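Local coordinates for protein acetyl xylan esterase (Paenibacillus sp. R4, PDB 6AGQ) that probably removes acetyl groups from xylan and related acetylated sugars by serine-type ester hydrolysis, as an alpha/beta-hydrolase of the acetyl xylan esterase family, at residues Val90-Tyr95 against Leu116-Arg121; Leu106-Met111 against Ala312-Ile317; Ala204-Pro209 against Thr266-Thr271; Cys212-Ser217 against Tyr252-Asn257; Ile270-Ile275 against Leu297-Gly302. All coordinates share one frame; numbering follows the deposited sequence.

Contact 1: residues Val90-Tyr95 against Leu116-Arg121; sequences VKYHGY and LAIDVR
The imidazole of His93 has the CG2 methyl of Val120 over one face, 3.6 Å from the ring centroid in a CH-pi contact shifted toward the rim. At its edge, in plane, lies the carbonyl oxygen of Ile118, 3.1 Å from His93 CD2. On the Val90 and Leu116 side of the sheet, the Tyr92 ring meets Ile118 at its edge, Tyr92 CE1 to Ile118 CD1 3.6 Å, and sends its hydroxyl to Cys161 O. Val120 N donates to His93 NE2 at 2.9 Å, reaching it 26° out of the ring plane, while His93 ND1 donates to Gly94 O at 2.7 Å. The His93 CG sits in the crowded position between backbone N and carbonyl carbon (chi1 69°), which starts the ring toward segment 116-121. Replacing His93 by an alanine would probably leave the amide of Val120 without its acceptor and its CG2 without an aromatic face. These residues prolong two parallel strands of a beta-alpha-beta unit in the alpha/beta-hydrolase sheet, bonded through Lys91 N to Leu116 O at 2.8 Å. Past that pair the two segments separate, and a water donates to both Lys91 O and Ile118 O.

Contact 2: residues Leu106-Met111 against Ala312-Ile317; sequences LQWASM and AMMRFI
Two helices on one side of the central sheet, 106-110 and 309-320, meet through Trp108 of the first, with Met111 just past its end, and Met313, Met314 and Ile317 of the second. Their local axes stand 11.8 Å apart at 31°, a wide spacing that long side chains bridge. The benzo part of the Trp108 indole reaches across: CZ3 comes within 3.4 Å of Ile317 CD1 and 4.1 Å of Met314 CG, both in oblique approach, whereas Met313 CB lies at the ring edge near its plane, 4.3 Å from CH2. Trp108 and Ile317 cross at about a right angle. In the alpha/beta-hydrolase fold here, helix 106-110 belongs to the crossover between strands 86-92 and 114-118, and helix 309-320 is the last of the chain; Trp108 and Ile317 both rest on Leu89 of strand 86-92. At the end of the helix, Met111 bends at its last torsion (chi3 74°), putting CE 3.6 Å from Met314 O, while its SD lies 4.0 Å from Met314 CG. Met314 itself is extended and crosses Gln107 at about a right angle, and the Gln107 amide NE2 is bound by Glu310. A second subunit also packs here, its Leu52 against Met111 and its Pro51 against Met314.

Contact 3: residues Ala204-Pro209 against Thr266-Thr271; sequences ALPVFP and TLMAIT
Strands 204-207 and 266-271 run parallel, 4.8 Å apart at 9°, with Leu267 N donating to Ala204 O at 3.0 Å, Ala269 N to Pro206 O at 3.2 Å and Phe208 N to Ala269 O at 2.9 Å. The ladder is interrupted at Pro206, which has no N-H: its CD stands 3.5 Å from Leu267 O, and that oxygen instead accepts from a water at 2.7 Å. The CG of Pro206 meets Met268 CE and Thr266 CG2, crossing both side chains at about a right angle. Met268 is bent at chi3 (-59°), which turns CE to Pro206, while its SD lies 4.1 Å from Pro209 CG. On the other side of the sheet both methyls of Val207 rest on Ala269 CB, and Val207 CG1 lies over the centre of the Phe208 ring. Phe208 has a positive phi (29°) where the strand ends, and its CD2 approaches Thr271 OG1 obliquely at 3.4 Å. Helix 309-320 packs on Leu205, Val207, Leu267 and Ala269, and helix 279-286 on Pro209, Met268 and Ile270. Val207 bonds through its backbone to Gly183 and Ser185 of a probable nucleophile elbow.

Contact 4: residues Cys212-Ser217 against Tyr252-Asn257; sequences CHFRRS and YFDGMN
The carboxylate of Asp254 takes two consecutive backbone amides of the facing segment 212-217, OD1 accepting from His213 N at 2.8 Å and OD2 from Phe214 N at 3.0 Å. Both donors approach on the syn side. Asp254 is also the N-cap of its own helix 255-259, OD1 using its anti lone pair for Met256 N at 3.0 Å, so one side chain grips the starts of two helices in the helical excursion between strands 203-207 and 265-271. Three N-H groups and the nearby helix N-termini would be expected to stabilise its negative charge; a bound zinc ion lies about 4 Å from the side chain. With CG anti to the backbone N (chi1 -163°), the Asp254 carboxylate slides past the Phe214 ring, the two planes 83° apart and Asp254 OD2 3.4 Å from Phe214 CD2. Further out, Phe214 is packed by Tyr226 and Ile229 of helix 226-236. The His213 imidazole lies between Met256 SD on one face and Arg216 CB on the other, and bonds through NE2 to Tyr14 OH. Cys212 SG rests 4.0 Å from Gly255 CA, and a CB built on Gly255 would fall 2.7 Å from the sulfur.

Contact 5: residues Ile270-Ile275 against Leu297-Gly302; sequences ITLQDI and LYHDYG
Gln273 has its CG anti to the carbonyl carbon (chi1 -60°) and its chain bent at CD (chi2 -44°), and its amide reaches His299 with NE2 2.8 Å from His299 O. The bond is nearly straight (174°), with the acceptor in the Gln273 amide plane. Leu272 and His299 likewise have CG beside their backbone N and run side by side in the same direction, Leu272 CD1 3.7 Å from His299 CD2. The segments continue neighbouring parallel strands 265-271 and 293-298 at this border of the sheet. Tyr298 N donates to Ile270 O at 3.0 Å and Leu272 N to Tyr298 O at 3.1 Å, where both segments pass into type I turns, Thr271 to Asp274 and Tyr298 to Tyr301. Gln273 N joins the turns by donating to Tyr301 O at 3.1 Å. A leucine in place of Gln273 would probably leave His299 O without this donor and the two turns less firmly tied. From a third subunit, His240 stacks on His299 and Arg234 makes a cation-pi contact with Tyr301. The cross-turn bonds would tend to hold Asp274 and the residues leading to His303 in place, consistent with the acid and histidine loops of an alpha/beta-hydrolase triad.

Overall arrangement
Contacts 1, 3 and 5 lie on one sheet, and contacts 3 and 5 share Ile270 and Thr271 of strand 265-271, their centres about 12 Å apart. Phe208 CB of contact 3 stands 3.6 Å from Asp274 OD2 of contact 5. Tyr92 and Phe208 touch the probable nucleophile elbow around Ser185, and Asp274 and His303 lie nearby, so contacts 1, 3 and 5 appear to border a likely catalytic triad. Contact 2 backs the sheet: Met313 CG lies 3.6 Å from Leu205 CD2 of contact 3. Contact 4 lies beside the zinc ion, about 15 Å from contact 3 and about 29 Å from contact 2, centre to centre.

Contact 1: residues Val90-Tyr95 against Leu116-Arg121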
# COMPACT_ATOMS: atom_id res chain seq x y z
N VAL A 90 28.85 26.78 -1.58
CA VAL A 90 27.93 26.66 -2.73
C VAL A 90 27.08 25.43 -2.52
O VAL A 90 27.59 24.28 -2.38
CB VAL A 90 28.72 26.63 -4.07
CG1 VAL A 90 27.80 26.41 -5.25
CG2 VAL A 90 29.48 27.94 -4.28
N LYS A 91 25.79 25.68 -2.47
CA LYS A 91 24.79 24.65 -2.30
C LYS A 91 24.08 24.27 -3.64
O LYS A 91 23.58 25.13 -4.37
CB LYS A 91 23.74 25.14 -1.30
CG LYS A 91 22.58 24.22 -1.10
CD LYS A 91 21.73 24.58 0.11
CE LYS A 91 20.60 23.57 0.27
NZ LYS A 91 19.62 24.06 1.28
N TYR A 92 23.94 22.98 -3.90
CA TYR A 92 23.24 22.46 -5.10
C TYR A 92 22.08 21.63 -4.63
O TYR A 92 22.15 21.00 -3.57
CB TYR A 92 24.19 21.61 -5.90
CG TYR A 92 25.47 22.28 -6.39
CD1 TYR A 92 25.44 23.37 -7.18
CD2 TYR A 92 26.72 21.75 -6.08
CE1 TYR A 92 26.59 23.96 -7.66
CE2 TYR A 92 27.87 22.31 -6.56
CZ TYR A 92 27.79 23.44 -7.35
OH TYR A 92 28.95 24.04 -7.82
N HIS A 93 20.99 21.57 -5.37
CA HIS A 93 19.75 21.11 -4.80
C HIS A 93 19.37 19.76 -5.40
O HIS A 93 19.93 19.32 -6.38
CB HIS A 93 18.63 22.14 -4.97
CG HIS A 93 18.20 22.31 -6.39
ND1 HIS A 93 17.47 21.35 -7.08
CD2 HIS A 93 18.35 23.37 -7.23
CE1 HIS A 93 17.22 21.80 -8.30
NE2 HIS A 93 17.75 23.02 -8.41
N GLY A 94 18.41 19.14 -4.75
CA GLY A 94 17.88 17.83 -5.10
C GLY A 94 17.02 17.75 -6.33
O GLY A 94 16.62 18.74 -6.92
N TYR A 95 16.74 16.53 -6.75
CA TYR A 95 16.10 16.33 -8.05
C TYR A 95 14.74 16.92 -8.06
O TYR A 95 13.90 16.54 -7.27
CB TYR A 95 15.99 14.83 -8.33
CG TYR A 95 15.58 14.49 -9.76
CD1 TYR A 95 16.50 14.58 -10.78
CD2 TYR A 95 14.31 14.10 -10.05
CE1 TYR A 95 16.18 14.21 -12.07
CE2 TYR A 95 13.95 13.75 -11.35
CZ TYR A 95 14.91 13.79 -12.36
OH TYR A 95 14.61 13.49 -13.67
N LEU A 116 25.96 30.60 -1.63
CA LEU A 116 25.19 30.70 -2.89
C LEU A 116 24.41 29.41 -3.07
O LEU A 116 24.99 28.31 -3.00
CB LEU A 116 26.14 30.91 -4.10
CG LEU A 116 25.56 30.75 -5.52
CD1 LEU A 116 24.71 31.95 -5.93
CD2 LEU A 116 26.75 30.58 -6.46
N ALA A 117 23.12 29.55 -3.34
CA ALA A 117 22.32 28.46 -3.83
C ALA A 117 21.79 28.74 -5.22
O ALA A 117 21.25 29.78 -5.45
CB ALA A 117 21.15 28.25 -2.88
N ILE A 118 21.83 27.76 -6.11
CA ILE A 118 21.38 27.92 -7.49
C ILE A 118 20.30 26.91 -7.92
O ILE A 118 20.21 25.83 -7.38
CB ILE A 118 22.59 27.75 -8.48
CG1 ILE A 118 23.20 26.36 -8.38
CG2 ILE A 118 23.67 28.81 -8.20
CD1 ILE A 118 24.25 26.12 -9.44
N ASP A 119 19.44 27.31 -8.85
CA ASP A 119 18.59 26.40 -9.62
C ASP A 119 19.39 25.50 -10.58
O ASP A 119 20.31 25.94 -11.22
CB ASP A 119 17.68 27.19 -10.50
CG ASP A 119 16.53 27.95 -9.76
OD1 ASP A 119 16.16 27.65 -8.58
OD2 ASP A 119 15.96 28.83 -10.45
N VAL A 120 18.93 24.26 -10.76
CA VAL A 120 19.39 23.31 -11.76
C VAL A 120 18.40 23.50 -12.90
O VAL A 120 17.20 23.53 -12.68
CB VAL A 120 19.33 21.84 -11.26
CG1 VAL A 120 19.71 20.86 -12.38
CG2 VAL A 120 20.21 21.63 -10.05
N ARG A 121 18.93 23.69 -14.09
CA ARG A 121 18.20 24.12 -15.24
C ARG A 121 16.95 23.29 -15.64
O ARG A 121 16.96 22.07 -15.70
CB ARG A 121 19.17 24.25 -16.40
CG ARG A 121 19.87 22.94 -16.73
CD ARG A 121 20.37 22.96 -18.13
NE ARG A 121 21.32 24.05 -18.26
CZ ARG A 121 21.60 24.67 -19.40
NH1 ARG A 121 22.53 25.62 -19.41
NH2 ARG A 121 20.97 24.29 -20.53
O HOH W 1 20.88 25.12 -4.49
O HOH W 2 15.54 24.36 -10.71

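Contact 2: residues Leu106-Met111 against Ala312-Ile317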
# COMPACT_ATOMS: atom_id res chain seq x y z
N LEU A 106 21.05 31.09 6.09
CA LEU A 106 21.41 31.82 7.33
C LEU A 106 22.52 31.22 8.23
O LEU A 106 23.38 31.92 8.73
CB LEU A 106 20.13 32.03 8.18
CG LEU A 106 20.35 32.49 9.63
CD1 LEU A 106 21.06 33.85 9.71
CD2 LEU A 106 18.99 32.50 10.31
N GLN A 107 22.36 29.97 8.56
CA GLN A 107 23.34 29.20 9.28
C GLN A 107 24.76 29.47 8.82
O GLN A 107 25.64 29.73 9.64
CB GLN A 107 23.11 27.71 9.15
CG GLN A 107 21.87 27.27 8.36
CD GLN A 107 21.87 25.79 8.09
OE1 GLN A 107 22.54 25.03 8.80
NE2 GLN A 107 21.14 25.38 7.07
N TRP A 108 24.98 29.46 7.50
CA TRP A 108 26.32 29.72 6.95
C TRP A 108 26.72 31.15 7.18
O TRP A 108 27.83 31.36 7.64
CB TRP A 108 26.36 29.39 5.50
CG TRP A 108 25.83 28.01 5.25
CD1 TRP A 108 24.81 27.69 4.44
CD2 TRP A 108 26.28 26.78 5.84
NE1 TRP A 108 24.56 26.37 4.49
CE2 TRP A 108 25.48 25.76 5.31
CE3 TRP A 108 27.31 26.43 6.75
CZ2 TRP A 108 25.63 24.40 5.65
CZ3 TRP A 108 27.50 25.09 7.09
CH2 TRP A 108 26.65 24.09 6.54
N ALA A 109 25.80 32.12 6.96
CA ALA A 109 26.11 33.50 7.18
C ALA A 109 26.42 33.81 8.64
O ALA A 109 27.31 34.61 8.95
CB ALA A 109 24.98 34.40 6.68
N SER A 110 25.69 33.20 9.56
CA SER A 110 25.96 33.42 10.96
C SER A 110 27.33 32.90 11.39
O SER A 110 27.88 33.38 12.37
CB SER A 110 24.84 32.82 11.83
OG SER A 110 25.09 31.44 12.00
N MET A 111 27.90 31.95 10.66
CA MET A 111 29.32 31.56 10.89
C MET A 111 30.34 32.43 10.17
O MET A 111 31.53 32.05 10.08
CB MET A 111 29.59 30.10 10.47
CG MET A 111 28.65 29.08 11.07
SD MET A 111 28.74 27.51 10.22
CE MET A 111 30.31 26.88 10.80
N ALA A 312 26.95 18.32 12.13
CA ALA A 312 28.14 17.59 11.74
C ALA A 312 28.93 18.38 10.65
O ALA A 312 30.16 18.40 10.66
CB ALA A 312 27.73 16.20 11.23
N MET A 313 28.20 19.03 9.72
CA MET A 313 28.79 19.81 8.63
C MET A 313 29.39 21.13 9.14
O MET A 313 30.51 21.49 8.79
CB MET A 313 27.78 20.10 7.55
CG MET A 313 27.38 18.85 6.83
SD MET A 313 26.28 19.31 5.49
CE MET A 313 24.73 19.65 6.29
N MET A 314 28.67 21.78 10.03
CA MET A 314 29.16 22.95 10.74
C MET A 314 30.48 22.70 11.40
O MET A 314 31.39 23.46 11.14
CB MET A 314 28.13 23.51 11.70
CG MET A 314 26.91 24.09 11.00
SD MET A 314 25.66 24.54 12.21
CE MET A 314 24.17 24.75 11.23
N ARG A 315 30.63 21.63 12.18
CA ARG A 315 31.93 21.27 12.83
C ARG A 315 33.07 21.02 11.83
O ARG A 315 34.19 21.42 12.03
CB ARG A 315 31.81 20.01 13.69
CG ARG A 315 30.94 20.15 14.92
CD ARG A 315 31.04 18.96 15.86
NE ARG A 315 30.11 19.14 16.98
CZ ARG A 315 30.34 19.83 18.10
NH1 ARG A 315 31.52 20.43 18.34
NH2 ARG A 315 29.36 19.93 19.00
N PHE A 316 32.75 20.28 10.77
CA PHE A 316 33.66 20.03 9.68
C PHE A 316 34.14 21.31 8.99
O PHE A 316 35.36 21.49 8.80
CB PHE A 316 32.93 19.12 8.68
CG PHE A 316 33.79 18.66 7.56
CD1 PHE A 316 34.76 17.70 7.77
CD2 PHE A 316 33.59 19.15 6.28
CE1 PHE A 316 35.59 17.26 6.72
CE2 PHE A 316 34.35 18.70 5.24
CZ PHE A 316 35.35 17.77 5.46
N ILE A 317 33.19 22.17 8.63
CA ILE A 317 33.47 23.46 8.04
C ILE A 317 34.30 24.36 8.99
O ILE A 317 35.30 24.95 8.56
CB ILE A 317 32.19 24.15 7.56
CG1 ILE A 317 31.79 23.47 6.25
CG2 ILE A 317 32.40 25.67 7.38
CD1 ILE A 317 30.37 23.70 5.83

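Contact 3: residues Ala204-Pro209 against Thr266-Thr271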
# COMPACT_ATOMS: atom_id res chain seq x y z
N ALA A 204 34.39 19.34 0.12
CA ALA A 204 33.21 18.79 -0.57
C ALA A 204 32.33 18.09 0.47
O ALA A 204 32.86 17.28 1.23
CB ALA A 204 33.62 17.82 -1.65
N LEU A 205 31.03 18.46 0.55
CA LEU A 205 30.14 17.89 1.52
C LEU A 205 28.91 17.16 0.87
O LEU A 205 27.77 17.54 1.16
CB LEU A 205 29.68 18.96 2.48
CG LEU A 205 30.74 19.53 3.44
CD1 LEU A 205 31.42 20.75 2.86
CD2 LEU A 205 30.09 19.94 4.76
N PRO A 206 29.13 16.11 0.07
CA PRO A 206 28.01 15.30 -0.46
C PRO A 206 27.11 14.58 0.59
O PRO A 206 27.61 13.82 1.41
CB PRO A 206 28.71 14.30 -1.35
CG PRO A 206 30.04 14.13 -0.74
CD PRO A 206 30.43 15.46 -0.19
N VAL A 207 25.81 14.81 0.55
CA VAL A 207 24.88 14.00 1.34
C VAL A 207 24.17 12.99 0.40
O VAL A 207 23.56 13.38 -0.61
CB VAL A 207 23.87 14.90 2.12
CG1 VAL A 207 22.80 14.10 2.81
CG2 VAL A 207 24.61 15.72 3.17
N PHE A 208 24.22 11.71 0.74
CA PHE A 208 23.64 10.63 -0.09
C PHE A 208 23.59 10.88 -1.59
O PHE A 208 22.51 10.98 -2.19
CB PHE A 208 22.34 10.02 0.47
CG PHE A 208 21.29 10.97 0.95
CD1 PHE A 208 20.61 11.83 0.07
CD2 PHE A 208 20.86 10.91 2.28
CE1 PHE A 208 19.58 12.65 0.52
CE2 PHE A 208 19.82 11.71 2.73
CZ PHE A 208 19.18 12.59 1.86
N PRO A 209 24.81 10.92 -2.23
CA PRO A 209 24.90 11.44 -3.56
C PRO A 209 24.25 10.51 -4.60
O PRO A 209 24.48 9.29 -4.59
CB PRO A 209 26.39 11.62 -3.79
CG PRO A 209 27.05 10.71 -2.82
CD PRO A 209 26.13 10.66 -1.65
N THR A 266 36.85 15.72 2.00
CA THR A 266 35.44 15.37 1.77
C THR A 266 34.78 14.78 3.02
O THR A 266 35.41 13.95 3.70
CB THR A 266 35.33 14.33 0.66
OG1 THR A 266 35.98 14.82 -0.50
CG2 THR A 266 33.87 14.03 0.28
N LEU A 267 33.55 15.24 3.32
CA LEU A 267 32.69 14.70 4.39
C LEU A 267 31.45 14.23 3.70
O LEU A 267 30.61 15.06 3.27
CB LEU A 267 32.28 15.76 5.42
CG LEU A 267 31.25 15.31 6.50
CD1 LEU A 267 31.86 14.29 7.43
CD2 LEU A 267 30.72 16.44 7.34
N MET A 268 31.31 12.91 3.63
CA MET A 268 30.15 12.27 3.10
C MET A 268 29.17 11.66 4.12
O MET A 268 29.59 10.87 4.94
CB MET A 268 30.58 11.21 2.09
CG MET A 268 29.37 10.72 1.30
SD MET A 268 29.65 9.48 0.06
CE MET A 268 30.84 10.27 -1.06
N ALA A 269 27.88 11.97 4.01
CA ALA A 269 26.79 11.24 4.65
C ALA A 269 26.24 10.08 3.80
O ALA A 269 25.93 10.24 2.60
CB ALA A 269 25.61 12.19 4.92
N ILE A 270 26.08 8.92 4.44
CA ILE A 270 25.45 7.77 3.78
C ILE A 270 24.40 7.22 4.71
O ILE A 270 24.62 7.10 5.93
CB ILE A 270 26.49 6.70 3.48
CG1 ILE A 270 27.61 7.30 2.63
CG2 ILE A 270 25.85 5.46 2.84
CD1 ILE A 270 28.78 6.36 2.32
N THR A 271 23.26 6.89 4.16
CA THR A 271 22.14 6.42 4.93
C THR A 271 21.90 4.99 4.51
O THR A 271 21.71 4.72 3.32
CB THR A 271 20.89 7.32 4.67
OG1 THR A 271 20.79 7.61 3.28
CG2 THR A 271 21.05 8.69 5.42
O HOH W 3 28.15 15.87 4.01

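Contact 4: residues Cys212-Ser217 against Tyr252-Asn257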
# COMPACT_ATOMS: atom_id res chain seq x y z
N CYS A 212 25.71 8.30 -9.08
CA CYS A 212 26.90 7.48 -8.80
C CYS A 212 26.60 6.05 -9.19
O CYS A 212 25.50 5.54 -8.97
CB CYS A 212 27.35 7.51 -7.33
SG CYS A 212 27.83 9.16 -6.67
N HIS A 213 27.63 5.40 -9.73
CA HIS A 213 27.62 4.03 -10.11
C HIS A 213 26.35 3.62 -10.85
O HIS A 213 25.63 2.73 -10.38
CB HIS A 213 27.92 3.20 -8.83
CG HIS A 213 28.45 1.84 -9.11
ND1 HIS A 213 28.85 1.44 -10.37
CD2 HIS A 213 28.68 0.79 -8.29
CE1 HIS A 213 29.27 0.18 -10.32
NE2 HIS A 213 29.16 -0.24 -9.07
N PHE A 214 26.07 4.32 -11.96
CA PHE A 214 24.79 4.20 -12.71
C PHE A 214 24.26 2.79 -13.02
O PHE A 214 23.08 2.51 -12.86
CB PHE A 214 24.83 4.96 -14.03
CG PHE A 214 24.67 6.47 -13.89
CD1 PHE A 214 23.43 7.02 -13.56
CD2 PHE A 214 25.74 7.31 -14.10
CE1 PHE A 214 23.26 8.39 -13.45
CE2 PHE A 214 25.60 8.68 -13.99
CZ PHE A 214 24.35 9.22 -13.66
N ARG A 215 25.10 1.93 -13.54
CA ARG A 215 24.68 0.62 -13.96
C ARG A 215 24.25 -0.25 -12.76
O ARG A 215 23.33 -1.02 -12.85
CB ARG A 215 25.79 -0.05 -14.74
CG ARG A 215 25.36 -1.34 -15.43
CD ARG A 215 26.58 -2.15 -15.82
NE ARG A 215 27.19 -1.63 -17.04
CZ ARG A 215 26.79 -1.95 -18.27
NH1 ARG A 215 25.75 -2.78 -18.51
NH2 ARG A 215 27.43 -1.41 -19.28
N ARG A 216 24.86 -0.05 -11.61
CA ARG A 216 24.43 -0.74 -10.41
C ARG A 216 23.11 -0.18 -9.83
O ARG A 216 22.21 -0.93 -9.49
CB ARG A 216 25.52 -0.78 -9.37
CG ARG A 216 25.14 -1.63 -8.16
CD ARG A 216 26.26 -1.69 -7.14
NE ARG A 216 25.74 -2.26 -5.89
CZ ARG A 216 25.57 -3.57 -5.65
NH1 ARG A 216 25.04 -3.95 -4.49
NH2 ARG A 216 25.93 -4.51 -6.52
N SER A 217 23.03 1.14 -9.70
CA SER A 217 21.80 1.80 -9.30
C SER A 217 20.62 1.22 -10.06
O SER A 217 19.66 0.76 -9.46
CB SER A 217 21.91 3.26 -9.57
OG SER A 217 22.98 3.80 -8.82
N TYR A 252 30.70 9.39 -18.30
CA TYR A 252 31.24 10.77 -18.28
C TYR A 252 30.71 11.64 -17.15
O TYR A 252 31.37 12.61 -16.78
CB TYR A 252 30.97 11.48 -19.61
CG TYR A 252 31.75 10.87 -20.76
CD1 TYR A 252 33.07 11.28 -21.03
CD2 TYR A 252 31.18 9.89 -21.57
CE1 TYR A 252 33.78 10.71 -22.09
CE2 TYR A 252 31.89 9.33 -22.62
CZ TYR A 252 33.17 9.73 -22.88
OH TYR A 252 33.88 9.13 -23.91
N PHE A 253 29.57 11.25 -16.58
CA PHE A 253 28.89 12.03 -15.56
C PHE A 253 28.83 11.31 -14.22
O PHE A 253 28.21 11.80 -13.24
CB PHE A 253 27.48 12.38 -16.05
CG PHE A 253 27.48 12.93 -17.38
CD1 PHE A 253 27.75 14.28 -17.57
CD2 PHE A 253 27.29 12.12 -18.48
CE1 PHE A 253 27.86 14.80 -18.84
CE2 PHE A 253 27.42 12.62 -19.75
CZ PHE A 253 27.65 13.96 -19.92
N ASP A 254 29.49 10.15 -14.13
CA ASP A 254 29.35 9.28 -12.97
C ASP A 254 30.20 9.80 -11.80
O ASP A 254 31.42 9.93 -11.90
CB ASP A 254 29.71 7.84 -13.32
CG ASP A 254 29.19 6.83 -12.29
OD1 ASP A 254 29.45 6.99 -11.07
OD2 ASP A 254 28.51 5.86 -12.72
N GLY A 255 29.55 10.06 -10.67
CA GLY A 255 30.25 10.55 -9.47
C GLY A 255 31.42 9.69 -8.99
O GLY A 255 32.37 10.20 -8.44
N MET A 256 31.35 8.39 -9.20
CA MET A 256 32.49 7.50 -8.94
C MET A 256 33.75 7.86 -9.76
O MET A 256 34.87 7.91 -9.25
CB MET A 256 32.03 6.09 -9.25
CG MET A 256 33.07 4.99 -9.11
SD MET A 256 32.18 3.44 -9.36
CE MET A 256 32.13 3.26 -11.14
N ASN A 257 33.57 8.15 -11.05
CA ASN A 257 34.66 8.68 -11.85
C ASN A 257 35.09 10.10 -11.47
O ASN A 257 36.29 10.39 -11.58
CB ASN A 257 34.30 8.63 -13.35
CG ASN A 257 34.07 7.22 -13.82
OD1 ASN A 257 34.74 6.28 -13.37
ND2 ASN A 257 33.13 7.06 -14.74

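Contact 5: residues Ile270-Ile275 against Leu297-Gly302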
# COMPACT_ATOMS: atom_id res chain seq x y z
N ILE A 270 26.08 8.92 4.44
CA ILE A 270 25.45 7.77 3.78
C ILE A 270 24.40 7.22 4.71
O ILE A 270 24.62 7.10 5.93
CB ILE A 270 26.49 6.70 3.48
CG1 ILE A 270 27.61 7.30 2.63
CG2 ILE A 270 25.85 5.46 2.84
CD1 ILE A 270 28.78 6.36 2.32
N THR A 271 23.26 6.89 4.16
CA THR A 271 22.14 6.42 4.93
C THR A 271 21.90 4.99 4.51
O THR A 271 21.71 4.72 3.32
CB THR A 271 20.89 7.32 4.67
OG1 THR A 271 20.79 7.61 3.28
CG2 THR A 271 21.05 8.69 5.42
N LEU A 272 21.95 4.07 5.46
CA LEU A 272 22.03 2.65 5.13
C LEU A 272 20.75 2.01 4.67
O LEU A 272 20.79 0.94 4.11
CB LEU A 272 22.58 1.83 6.30
CG LEU A 272 24.07 1.98 6.63
CD1 LEU A 272 24.48 0.93 7.65
CD2 LEU A 272 24.97 1.88 5.40
N GLN A 273 19.61 2.62 4.95
CA GLN A 273 18.31 2.10 4.53
C GLN A 273 17.82 2.78 3.23
O GLN A 273 16.69 2.57 2.81
CB GLN A 273 17.24 2.34 5.64
CG GLN A 273 17.51 1.69 7.00
CD GLN A 273 17.99 0.25 6.91
OE1 GLN A 273 17.39 -0.59 6.23
NE2 GLN A 273 19.12 -0.01 7.54
N ASP A 274 18.68 3.59 2.61
CA ASP A 274 18.32 4.40 1.44
C ASP A 274 18.08 3.46 0.23
O ASP A 274 18.99 2.71 -0.18
CB ASP A 274 19.47 5.37 1.14
CG ASP A 274 19.04 6.58 0.30
OD1 ASP A 274 18.21 6.40 -0.65
OD2 ASP A 274 19.61 7.71 0.57
N ILE A 275 16.87 3.48 -0.28
CA ILE A 275 16.51 2.78 -1.54
C ILE A 275 16.55 3.66 -2.80
O ILE A 275 16.42 3.11 -3.92
CB ILE A 275 15.15 2.04 -1.45
CG1 ILE A 275 13.98 3.01 -1.24
CG2 ILE A 275 15.20 1.02 -0.32
CD1 ILE A 275 12.63 2.39 -1.55
N LEU A 297 27.75 7.53 8.88
CA LEU A 297 26.80 6.41 8.58
C LEU A 297 25.62 6.51 9.50
O LEU A 297 25.74 6.35 10.71
CB LEU A 297 27.50 5.07 8.81
CG LEU A 297 28.91 4.95 8.21
CD1 LEU A 297 29.65 3.73 8.75
CD2 LEU A 297 28.76 4.86 6.71
N TYR A 298 24.47 6.86 8.95
CA TYR A 298 23.20 6.88 9.65
C TYR A 298 22.49 5.53 9.37
O TYR A 298 21.85 5.33 8.32
CB TYR A 298 22.41 8.13 9.24
CG TYR A 298 23.20 9.38 9.52
CD1 TYR A 298 23.68 9.63 10.81
CD2 TYR A 298 23.48 10.33 8.54
CE1 TYR A 298 24.43 10.78 11.11
CE2 TYR A 298 24.22 11.49 8.84
CZ TYR A 298 24.70 11.70 10.13
OH TYR A 298 25.47 12.80 10.45
N HIS A 299 22.63 4.61 10.32
CA HIS A 299 22.17 3.20 10.14
C HIS A 299 20.66 2.98 9.82
O HIS A 299 20.33 2.15 8.94
CB HIS A 299 22.60 2.31 11.34
CG HIS A 299 24.10 2.19 11.51
ND1 HIS A 299 24.91 3.25 11.91
CD2 HIS A 299 24.93 1.13 11.36
CE1 HIS A 299 26.17 2.84 11.98
NE2 HIS A 299 26.21 1.56 11.65
N ASP A 300 19.77 3.72 10.50
CA ASP A 300 18.30 3.52 10.41
C ASP A 300 17.52 4.59 9.62
O ASP A 300 16.30 4.77 9.80
CB ASP A 300 17.74 3.47 11.85
CG ASP A 300 18.59 2.59 12.74
OD1 ASP A 300 18.58 1.38 12.45
OD2 ASP A 300 19.32 3.13 13.64
N TYR A 301 18.22 5.30 8.76
CA TYR A 301 17.63 6.36 7.96
C TYR A 301 17.67 5.96 6.47
O TYR A 301 18.63 5.32 5.99
CB TYR A 301 18.38 7.71 8.19
CG TYR A 301 17.93 8.40 9.45
CD1 TYR A 301 18.50 8.07 10.69
CD2 TYR A 301 16.90 9.36 9.42
CE1 TYR A 301 18.07 8.69 11.87
CE2 TYR A 301 16.48 9.97 10.59
CZ TYR A 301 17.04 9.62 11.79
OH TYR A 301 16.64 10.22 12.94
N GLY A 302 16.64 6.39 5.77
CA GLY A 302 16.59 6.36 4.33
C GLY A 302 16.86 7.70 3.65
O GLY A 302 17.65 8.54 4.11